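Periplasmic beta-glucosidase (Pseudomonas aeruginosa, PDB 6R5T) probably hydrolyses terminal, non-reducing beta-D-glucosyl residues of glycosides in the periplasm, releasing beta-D-glucose. Local coordinates at residues A[536-541]-A[547-552]; A[585-590]-A[596-601]; A[697-702]-A[707-712]. The protein carries 1 engineered substitution. All coordinates share one frame; numbering follows the deposited sequence. Where two conformers were deposited one is given.

Interaction 1: residues A[536-541]-A[547-552]; sequences LETWFS and NAIADV
Leu536 of strand 534-537 and Thr538 two residues on receive Ile549 and Val552 of helix 545-553, and so illustrate the beta-alpha unit of an alpha/beta domain: a strand of the mixed sheet in the C-terminal domain of this family 3 glycosidase runs through a short connection into a helix that packs back on it. The contact is wholly buried and apolar, and no hydrogen bond spans the two segments.

The van der Waals contacts fall into two groups. In the first, both methyls of Leu536 lie against one branch of Val552, CD2 at 3.8 Å and CD1 at 3.9 Å from Val552 CG1. Leu536 CG stands anti to the backbone N (chi1 -177°), which carries the isobutyl end out to the helix. More loosely, Leu536 CD2 also meets Ile549 CG2 at 4.2 Å. The second group is Thr538 with Ile549, whose side chains meet nearly at right angles: the Ile549 chain is extended, chi2 167°, and CD1 at its end settles 3.6 Å from Thr538 CB. Ile549 CG1 follows behind, 3.8 Å from Thr538 CG2.

The polar atoms nearby have partners on other parts of the fold, and the touching surfaces are mainly carbon. Thr538 OG1 bonds to the carbonyl O of Leu517 on the adjacent strand 513-518, although the Ile549 methyl also lies beside it. On the helix, the Asp551 carboxylate forms salt bridges with Arg356 and Arg360 of helix 352-362. A side chain of the segment itself also bonds to its backbone: the Glu537 carboxylate takes the N-H of Trp539 on the anti side of OE2, tilted 27° out of the carboxylate plane, with 3.0 Å from Trp539 N to Glu537 OE2.

Interaction 2: residues A[585-590]-A[596-601]; sequences RPMDHD and TSRYFD
Met587 lies across Thr596, Ser597 and Arg598, and its path shows how one thioether chain can bridge to the returning limb of an irregular loop. CB sits 3.4 Å from Thr596 OG1, which is itself bonded to the carbonyl O of Gly593, and also approaches Ser597 O. CG stays equally close to Thr596 OG1. Beyond it the chain is extended (chi3 -176°), and SD reaches Arg598 CB at 3.7 Å with Arg598 CD just behind. The terminal Met587 CE comes to rest over the centre of one face of the Arg598 guanidinium, 3.8 Å from Arg598 NE. The N-H of that NE goes instead to the carbonyl O of Tyr599. The backbones are joined by Ser597 N to Arg585 O, 2.9 Å. Water 1 adds a second link, accepting from Met587 N at 2.7 Å and donating to Ser597 O at 2.9 Å. The Arg585 side chain leads away and forms salt bridges with Glu261 and Glu486 of the second subunit, about 4 Å from a bound glucose and a bound galactose. The arrangement is that of a dimer-interface loop that probably contributes to the edge of the sugar pocket of the second subunit, to which that Glu486 belongs.

Interaction 3: residues A[697-702]-A[707-712]; sequences DLKFYD and HTAEPG
Phe700 and Thr708 form the antiparallel hydrogen-bonded pair of a short two-stranded hairpin, with 2.9 Å both from Phe700 N to Thr708 O and from Thr708 N to Phe700 O, followed by the non-hydrogen-bonded pair Tyr701 and His707. On the face bearing that second pair the two rings make an offset stack, centroids 4.2 Å apart and planes at 25°, with His707 CD2 over the centre of the tyrosine. Lys699 CB covers the other face of the imidazole in a CH-pi contact, 3.9 Å from its centroid. His707 CG, anti to the backbone N (chi1 -159°), turns the ring in between Tyr701 and Lys699, and water 3 lies in the ring plane, linking His707 NE2 at 2.9 Å to Lys699 O. On the side of Phe700, Thr708 CG2 sits over the phenyl face while the Glu710 carboxylate comes to the edge, OE1 3.6 Å from Phe700 CZ and the two planes almost perpendicular. Glu710 OE2 is bonded to Ser665 OG, and the glutamate side chain lies about 5 Å from the bound magnesium ion. An anionic group against the positive rim of a phenyl ring is probably favourable electrostatically, and this carboxylate may also help balance the nearby metal's charge without reaching its coordination shell.

Followed from the N terminus, the three contacts come in series, none enclosing or crossing another, and each closes a short loop of four or five residues. Interaction 1 returns helix 545-553 onto the sheet strand it follows. The chain then enters the long irregular region before strand 619-626, where interaction 2 folds the chain back on itself, still in the family 3 C-terminal domain but at the border with the second subunit. Interaction 3 comes last, in the fibronectin type III-like domain, as a hairpin beside the magnesium site. Nearest atoms of any two lie about 19 to 24 Å apart, so each local closure serves a different place: domain core, subunit interface and metal-bearing domain.

Interaction 1: residues A[536-541]-A[547-552]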
loop_
_atom_site.group_PDB
_atom_site.type_symbol
_atom_site.label_atom_id
_atom_site.label_comp_id
_atom_site.label_asym_id
_atom_site.label_seq_id
_atom_site.Cartn_x
_atom_site.Cartn_y
_atom_site.Cartn_z
ATOM N N LEU A 536 20.425 -16.716 -12.248
ATOM C CA LEU A 536 20.169 -17.714 -11.197
ATOM C C LEU A 536 19.923 -16.936 -9.902
ATOM O O LEU A 536 20.784 -16.215 -9.436
ATOM C CB LEU A 536 21.348 -18.666 -11.039
ATOM C CG LEU A 536 21.177 -19.790 -10.033
ATOM C CD1 LEU A 536 20.049 -20.745 -10.501
ATOM C CD2 LEU A 536 22.506 -20.516 -9.778
ATOM N N GLU A 537 18.724 -17.086 -9.363
ATOM C CA GLU A 537 18.345 -16.507 -8.058
ATOM C C GLU A 537 18.865 -17.422 -6.948
ATOM O O GLU A 537 18.427 -18.595 -6.910
ATOM C CB GLU A 537 16.831 -16.349 -8.036
ATOM C CG GLU A 537 16.280 -16.005 -6.660
ATOM C CD GLU A 537 16.719 -14.642 -6.224
ATOM O OE1 GLU A 537 15.976 -13.672 -6.512
ATOM O OE2 GLU A 537 17.822 -14.515 -5.620
ATOM N N THR A 538 19.749 -16.930 -6.077
ATOM C CA THR A 538 20.330 -17.770 -5.019
ATOM C C THR A 538 19.962 -17.246 -3.634
ATOM O O THR A 538 20.431 -17.823 -2.618
ATOM C CB THR A 538 21.859 -17.878 -5.146
ATOM O OG1 THR A 538 22.517 -16.703 -4.665
ATOM C CG2 THR A 538 22.242 -18.159 -6.580
ATOM N N TRP A 539 19.144 -16.200 -3.538
ATOM C CA TRP A 539 18.688 -15.698 -2.226
ATOM C C TRP A 539 19.915 -15.379 -1.377
ATOM O O TRP A 539 20.848 -14.769 -1.905
ATOM C CB TRP A 539 17.768 -16.711 -1.574
ATOM C CG TRP A 539 16.709 -17.272 -2.457
ATOM C CD1 TRP A 539 16.668 -18.531 -2.959
ATOM C CD2 TRP A 539 15.547 -16.591 -2.917
ATOM N NE1 TRP A 539 15.544 -18.692 -3.705
ATOM C CE2 TRP A 539 14.819 -17.529 -3.678
ATOM C CE3 TRP A 539 15.050 -15.280 -2.795
ATOM C CZ2 TRP A 539 13.629 -17.196 -4.309
ATOM C CZ3 TRP A 539 13.867 -14.963 -3.436
ATOM C CH2 TRP A 539 13.168 -15.910 -4.169
ATOM N N PHE A 540 19.958 -15.795 -0.120
ATOM C CA PHE A 540 21.235 -15.952 0.626
ATOM C C PHE A 540 21.268 -17.435 0.960
ATOM O O PHE A 540 20.392 -17.892 1.712
ATOM C CB PHE A 540 21.332 -15.039 1.850
ATOM C CG PHE A 540 21.266 -13.562 1.550
ATOM C CD1 PHE A 540 22.213 -12.957 0.728
ATOM C CD2 PHE A 540 20.226 -12.810 2.013
ATOM C CE1 PHE A 540 22.138 -11.611 0.426
ATOM C CE2 PHE A 540 20.141 -11.464 1.700
ATOM C CZ PHE A 540 21.096 -10.871 0.904
ATOM N N SER A 541 22.181 -18.203 0.372
ATOM C CA SER A 541 22.065 -19.693 0.341
ATOM C C SER A 541 22.782 -20.399 1.510
ATOM O O SER A 541 22.723 -21.631 1.567
ATOM C CB SER A 541 22.503 -20.217 -0.990
ATOM O OG SER A 541 21.405 -20.169 -1.903
ATOM N N ASN A 547 28.964 -23.774 -2.694
ATOM C CA ASN A 547 29.069 -25.147 -3.262
ATOM C C ASN A 547 27.758 -25.555 -3.931
ATOM O O ASN A 547 27.775 -26.098 -5.056
ATOM C CB ASN A 547 29.450 -26.167 -2.201
ATOM C CG ASN A 547 30.928 -26.185 -1.873
ATOM O OD1 ASN A 547 31.766 -25.946 -2.749
ATOM N ND2 ASN A 547 31.234 -26.501 -0.597
ATOM N N ALA A 548 26.612 -25.208 -3.347
ATOM C CA ALA A 548 25.312 -25.538 -3.952
ATOM C C ALA A 548 25.149 -24.749 -5.268
ATOM O O ALA A 548 24.615 -25.277 -6.259
ATOM C CB ALA A 548 24.206 -25.289 -2.970
ATOM N N ILE A 549 25.586 -23.490 -5.273
ATOM C CA ILE A 549 25.500 -22.636 -6.482
ATOM C C ILE A 549 26.388 -23.221 -7.590
ATOM O O ILE A 549 25.917 -23.397 -8.716
ATOM C CB ILE A 549 25.813 -21.178 -6.132
ATOM C CG1 ILE A 549 24.740 -20.599 -5.206
ATOM C CG2 ILE A 549 25.976 -20.365 -7.392
ATOM C CD1 ILE A 549 25.126 -19.327 -4.588
ATOM N N ALA A 550 27.636 -23.588 -7.283
ATOM C CA ALA A 550 28.483 -24.248 -8.280
ATOM C C ALA A 550 27.859 -25.560 -8.755
ATOM O O ALA A 550 27.954 -25.830 -9.948
ATOM C CB ALA A 550 29.871 -24.437 -7.735
ATOM N N ASP A 551 27.227 -26.349 -7.892
ATOM C CA ASP A 551 26.557 -27.594 -8.280
ATOM C C ASP A 551 25.536 -27.298 -9.374
ATOM O O ASP A 551 25.454 -28.071 -10.327
ATOM C CB ASP A 551 25.891 -28.246 -7.077
ATOM C CG ASP A 551 26.855 -28.866 -6.072
ATOM O OD1 ASP A 551 28.062 -29.091 -6.446
ATOM O OD2 ASP A 551 26.408 -29.056 -4.921
ATOM N N VAL A 552 24.771 -26.209 -9.259
ATOM C CA VAL A 552 23.763 -25.876 -10.277
ATOM C C VAL A 552 24.452 -25.337 -11.506
ATOM O O VAL A 552 24.089 -25.780 -12.602
ATOM C CB VAL A 552 22.731 -24.887 -9.718
ATOM C CG1 VAL A 552 22.015 -24.147 -10.841
ATOM C CG2 VAL A 552 21.813 -25.681 -8.823
#

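Interaction 2: residues A[585-590]-A[596-601]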
loop_
_atom_site.group_PDB
_atom_site.type_symbol
_atom_site.label_atom_id
_atom_site.label_comp_id
_atom_site.label_asym_id
_atom_site.label_seq_id
_atom_site.Cartn_x
_atom_site.Cartn_y
_atom_site.Cartn_z
ATOM N N ARG A 585 -12.971 -4.276 -13.779
ATOM C CA ARG A 585 -12.312 -3.844 -15.039
ATOM C C ARG A 585 -10.913 -4.427 -15.039
ATOM O O ARG A 585 -9.915 -3.710 -15.009
ATOM C CB ARG A 585 -12.295 -2.313 -15.158
ATOM C CG ARG A 585 -13.693 -1.735 -15.299
ATOM C CD ARG A 585 -13.671 -0.222 -15.372
ATOM N NE ARG A 585 -15.032 0.255 -15.476
ATOM C CZ ARG A 585 -15.398 1.489 -15.814
ATOM N NH1 ARG A 585 -14.479 2.389 -16.127
ATOM N NH2 ARG A 585 -16.675 1.817 -15.823
ATOM N N PRO A 586 -10.806 -5.755 -15.088
ATOM C CA PRO A 586 -9.508 -6.407 -15.052
ATOM C C PRO A 586 -8.650 -6.022 -16.254
ATOM O O PRO A 586 -9.194 -5.779 -17.330
ATOM C CB PRO A 586 -9.870 -7.902 -15.079
ATOM C CG PRO A 586 -11.193 -7.963 -15.667
ATOM C CD PRO A 586 -11.921 -6.717 -15.188
ATOM N N MET A 587 -7.337 -5.948 -16.015
ATOM C CA MET A 587 -6.380 -5.946 -17.139
ATOM C C MET A 587 -5.669 -7.280 -17.025
ATOM O O MET A 587 -5.037 -7.580 -15.981
ATOM C CB MET A 587 -5.301 -4.875 -17.155
ATOM C CG MET A 587 -4.812 -4.633 -18.623
ATOM S SD MET A 587 -3.076 -4.073 -18.698
ATOM C CE MET A 587 -2.845 -3.752 -20.454
ATOM N N ASP A 588 -5.785 -8.043 -18.061
ATOM C CA ASP A 588 -4.934 -9.252 -18.205
ATOM C C ASP A 588 -4.810 -9.458 -19.715
ATOM O O ASP A 588 -5.283 -8.574 -20.463
ATOM C CB ASP A 588 -5.548 -10.389 -17.387
ATOM C CG ASP A 588 -7.021 -10.640 -17.698
ATOM O OD1 ASP A 588 -7.440 -10.426 -18.835
ATOM O OD2 ASP A 588 -7.750 -11.028 -16.772
ATOM N N HIS A 589 -4.252 -10.577 -20.179
ATOM C CA HIS A 589 -4.107 -10.833 -21.642
ATOM C C HIS A 589 -5.482 -10.771 -22.333
ATOM O O HIS A 589 -5.522 -10.298 -23.502
ATOM C CB HIS A 589 -3.358 -12.155 -21.918
ATOM C CG HIS A 589 -2.003 -12.228 -21.282
ATOM N ND1 HIS A 589 -1.030 -11.245 -21.463
ATOM C CD2 HIS A 589 -1.459 -13.147 -20.454
ATOM C CE1 HIS A 589 0.050 -11.568 -20.777
ATOM N NE2 HIS A 589 -0.187 -12.727 -20.148
ATOM N N ASP A 590 -6.575 -11.154 -21.641
ATOM C CA ASP A 590 -7.949 -11.199 -22.224
ATOM C C ASP A 590 -8.716 -9.890 -22.023
ATOM O O ASP A 590 -9.892 -9.836 -22.432
ATOM C CB ASP A 590 -8.801 -12.315 -21.614
ATOM C CG ASP A 590 -8.254 -13.700 -21.936
ATOM O OD1 ASP A 590 -7.502 -13.819 -22.941
ATOM O OD2 ASP A 590 -8.549 -14.637 -21.157
ATOM N N THR A 596 -8.939 -0.095 -17.730
ATOM C CA THR A 596 -8.766 -1.276 -16.874
ATOM C C THR A 596 -7.868 -0.926 -15.684
ATOM O O THR A 596 -7.273 0.153 -15.627
ATOM C CB THR A 596 -8.214 -2.441 -17.694
ATOM O OG1 THR A 596 -6.934 -2.047 -18.203
ATOM C CG2 THR A 596 -9.132 -2.830 -18.828
ATOM N N SER A 597 -7.727 -1.875 -14.772
ATOM C CA SER A 597 -6.944 -1.712 -13.537
ATOM C C SER A 597 -5.465 -1.981 -13.854
ATOM O O SER A 597 -5.035 -3.143 -13.895
ATOM C CB SER A 597 -7.491 -2.578 -12.450
ATOM O OG SER A 597 -6.903 -2.253 -11.211
ATOM N N ARG A 598 -4.701 -0.933 -14.118
ATOM C CA ARG A 598 -3.367 -1.040 -14.736
ATOM C C ARG A 598 -2.588 0.256 -14.543
ATOM O O ARG A 598 -3.177 1.293 -14.175
ATOM C CB ARG A 598 -3.475 -1.308 -16.219
ATOM C CG ARG A 598 -4.073 -0.126 -16.975
ATOM C CD ARG A 598 -4.163 -0.423 -18.445
ATOM N NE ARG A 598 -2.805 -0.254 -18.966
ATOM C CZ ARG A 598 -2.501 0.085 -20.175
ATOM N NH1 ARG A 598 -3.459 0.145 -21.094
ATOM N NH2 ARG A 598 -1.237 0.122 -20.512
ATOM N N TYR A 599 -1.288 0.188 -14.787
ATOM C CA TYR A 599 -0.442 1.385 -14.968
ATOM C C TYR A 599 -0.286 1.640 -16.450
ATOM O O TYR A 599 -0.383 0.699 -17.244
ATOM C CB TYR A 599 0.934 1.155 -14.343
ATOM C CG TYR A 599 0.851 0.756 -12.891
ATOM C CD1 TYR A 599 0.591 1.690 -11.912
ATOM C CD2 TYR A 599 1.057 -0.550 -12.493
ATOM C CE1 TYR A 599 0.488 1.328 -10.571
ATOM C CE2 TYR A 599 0.944 -0.926 -11.165
ATOM C CZ TYR A 599 0.668 0.002 -10.201
ATOM O OH TYR A 599 0.556 -0.351 -8.883
ATOM N N PHE A 600 0.011 2.887 -16.811
ATOM C CA PHE A 600 0.206 3.206 -18.245
ATOM C C PHE A 600 1.675 3.383 -18.596
ATOM O O PHE A 600 1.970 3.414 -19.819
ATOM C CB PHE A 600 -0.590 4.458 -18.652
ATOM C CG PHE A 600 0.007 5.750 -18.191
ATOM C CD1 PHE A 600 0.954 6.409 -18.954
ATOM C CD2 PHE A 600 -0.394 6.340 -17.007
ATOM C CE1 PHE A 600 1.518 7.584 -18.519
ATOM C CE2 PHE A 600 0.170 7.526 -16.570
ATOM C CZ PHE A 600 1.141 8.150 -17.317
ATOM N N ASP A 601 2.555 3.546 -17.629
ATOM C CA ASP A 601 3.950 3.966 -17.898
ATOM C C ASP A 601 4.949 2.820 -17.744
ATOM O O ASP A 601 6.171 3.102 -17.730
ATOM C CB ASP A 601 4.321 5.159 -17.045
ATOM C CG ASP A 601 4.315 4.933 -15.541
ATOM O OD1 ASP A 601 3.795 3.912 -15.126
ATOM O OD2 ASP A 601 4.698 5.885 -14.823
HETATM O O HOH W 1 -6.100 -5.819 -13.575
#

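Interaction 3: residues A[697-702]-A[707-712]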
loop_
_atom_site.group_PDB
_atom_site.type_symbol
_atom_site.label_atom_id
_atom_site.label_comp_id
_atom_site.label_asym_id
_atom_site.label_seq_id
_atom_site.Cartn_x
_atom_site.Cartn_y
_atom_site.Cartn_z
ATOM N N ASP A 697 -11.209 -27.140 1.132
ATOM C CA ASP A 697 -10.430 -26.348 0.138
ATOM C C ASP A 697 -11.289 -25.217 -0.432
ATOM O O ASP A 697 -10.744 -24.299 -1.086
ATOM C CB ASP A 697 -9.973 -27.259 -0.981
ATOM C CG ASP A 697 -8.993 -28.259 -0.434
ATOM O OD1 ASP A 697 -7.976 -27.810 0.172
ATOM O OD2 ASP A 697 -9.293 -29.456 -0.543
ATOM N N LEU A 698 -12.591 -25.273 -0.283
ATOM C CA LEU A 698 -13.511 -24.377 -1.013
ATOM C C LEU A 698 -14.092 -23.280 -0.120
ATOM O O LEU A 698 -14.741 -22.375 -0.616
ATOM C CB LEU A 698 -14.656 -25.214 -1.592
ATOM C CG LEU A 698 -14.274 -26.511 -2.312
ATOM C CD1 LEU A 698 -15.533 -27.235 -2.786
ATOM C CD2 LEU A 698 -13.316 -26.264 -3.460
ATOM N N LYS A 699 -13.861 -23.322 1.192
ATOM C CA LYS A 699 -14.524 -22.386 2.107
ATOM C C LYS A 699 -13.746 -21.063 2.203
ATOM O O LYS A 699 -12.552 -21.000 1.945
ATOM C CB LYS A 699 -14.550 -22.994 3.508
ATOM C CG LYS A 699 -15.358 -24.265 3.616
ATOM C CD LYS A 699 -15.920 -24.528 4.984
ATOM C CE LYS A 699 -16.987 -25.607 4.918
ATOM N NZ LYS A 699 -17.599 -25.881 6.239
ATOM N N PHE A 700 -14.455 -20.045 2.575
ATOM C CA PHE A 700 -13.917 -18.700 2.794
ATOM C C PHE A 700 -14.747 -18.035 3.880
ATOM O O PHE A 700 -15.939 -18.387 4.147
ATOM C CB PHE A 700 -13.951 -17.886 1.501
ATOM C CG PHE A 700 -15.324 -17.533 1.024
ATOM C CD1 PHE A 700 -16.126 -18.464 0.356
ATOM C CD2 PHE A 700 -15.840 -16.263 1.236
ATOM C CE1 PHE A 700 -17.412 -18.136 -0.057
ATOM C CE2 PHE A 700 -17.104 -15.930 0.798
ATOM C CZ PHE A 700 -17.904 -16.872 0.166
ATOM N N TYR A 701 -14.139 -17.018 4.459
ATOM C CA TYR A 701 -14.809 -16.130 5.428
ATOM C C TYR A 701 -15.576 -15.056 4.688
ATOM O O TYR A 701 -14.994 -14.246 3.904
ATOM C CB TYR A 701 -13.816 -15.503 6.406
ATOM C CG TYR A 701 -13.194 -16.504 7.340
ATOM C CD1 TYR A 701 -13.875 -16.921 8.469
ATOM C CD2 TYR A 701 -11.984 -17.098 7.030
ATOM C CE1 TYR A 701 -13.320 -17.865 9.316
ATOM C CE2 TYR A 701 -11.437 -18.063 7.854
ATOM C CZ TYR A 701 -12.101 -18.421 9.011
ATOM O OH TYR A 701 -11.548 -19.349 9.847
ATOM N N ASP A 702 -16.883 -14.986 4.919
ATOM C CA ASP A 702 -17.710 -13.940 4.288
ATOM C C ASP A 702 -17.672 -12.655 5.124
ATOM O O ASP A 702 -16.814 -12.535 6.042
ATOM C CB ASP A 702 -19.120 -14.473 4.008
ATOM C CG ASP A 702 -19.989 -14.599 5.241
ATOM O OD1 ASP A 702 -19.549 -14.187 6.327
ATOM O OD2 ASP A 702 -21.135 -15.085 5.090
ATOM N N HIS A 707 -17.630 -18.970 7.988
ATOM C CA HIS A 707 -16.710 -19.801 7.184
ATOM C C HIS A 707 -17.493 -20.793 6.327
ATOM O O HIS A 707 -17.834 -21.860 6.873
ATOM C CB HIS A 707 -15.733 -20.515 8.085
ATOM C CG HIS A 707 -14.495 -20.954 7.394
ATOM N ND1 HIS A 707 -13.977 -22.219 7.588
ATOM C CD2 HIS A 707 -13.691 -20.345 6.488
ATOM C CE1 HIS A 707 -12.860 -22.351 6.893
ATOM N NE2 HIS A 707 -12.661 -21.206 6.209
ATOM N N THR A 708 -17.746 -20.422 5.066
ATOM C CA THR A 708 -18.818 -20.962 4.195
ATOM C C THR A 708 -18.195 -21.525 2.912
ATOM O O THR A 708 -17.240 -20.916 2.409
ATOM C CB THR A 708 -19.886 -19.882 3.956
ATOM O OG1 THR A 708 -20.876 -20.329 3.033
ATOM C CG2 THR A 708 -19.357 -18.567 3.415
ATOM N N ALA A 709 -18.693 -22.648 2.401
ATOM C CA ALA A 709 -18.486 -23.023 0.986
ATOM C C ALA A 709 -19.842 -22.961 0.311
ATOM O O ALA A 709 -20.759 -23.661 0.779
ATOM C CB ALA A 709 -17.850 -24.373 0.847
ATOM N N GLU A 710 -19.999 -22.129 -0.707
ATOM C CA GLU A 710 -21.300 -21.918 -1.354
ATOM C C GLU A 710 -21.438 -22.853 -2.546
ATOM O O GLU A 710 -20.497 -23.052 -3.325
ATOM C CB GLU A 710 -21.455 -20.463 -1.771
ATOM C CG GLU A 710 -21.328 -19.529 -0.587
ATOM C CD GLU A 710 -21.239 -18.064 -0.941
ATOM O OE1 GLU A 710 -20.665 -17.743 -1.991
ATOM O OE2 GLU A 710 -21.779 -17.262 -0.164
ATOM N N PRO A 711 -22.638 -23.444 -2.751
ATOM C CA PRO A 711 -22.836 -24.262 -3.932
ATOM C C PRO A 711 -22.618 -23.435 -5.194
ATOM O O PRO A 711 -22.833 -22.212 -5.200
ATOM C CB PRO A 711 -24.306 -24.731 -3.829
ATOM C CG PRO A 711 -24.974 -23.676 -2.917
ATOM C CD PRO A 711 -23.886 -23.173 -1.998
ATOM N N GLY A 712 -22.207 -24.100 -6.258
ATOM C CA GLY A 712 -21.883 -23.467 -7.534
ATOM C C GLY A 712 -20.575 -23.946 -8.116
ATOM O O GLY A 712 -19.975 -24.939 -7.649
HETATM O O HOH W 2 -17.278 -21.388 -1.572
HETATM O O HOH W 3 -10.517 -20.855 4.308
#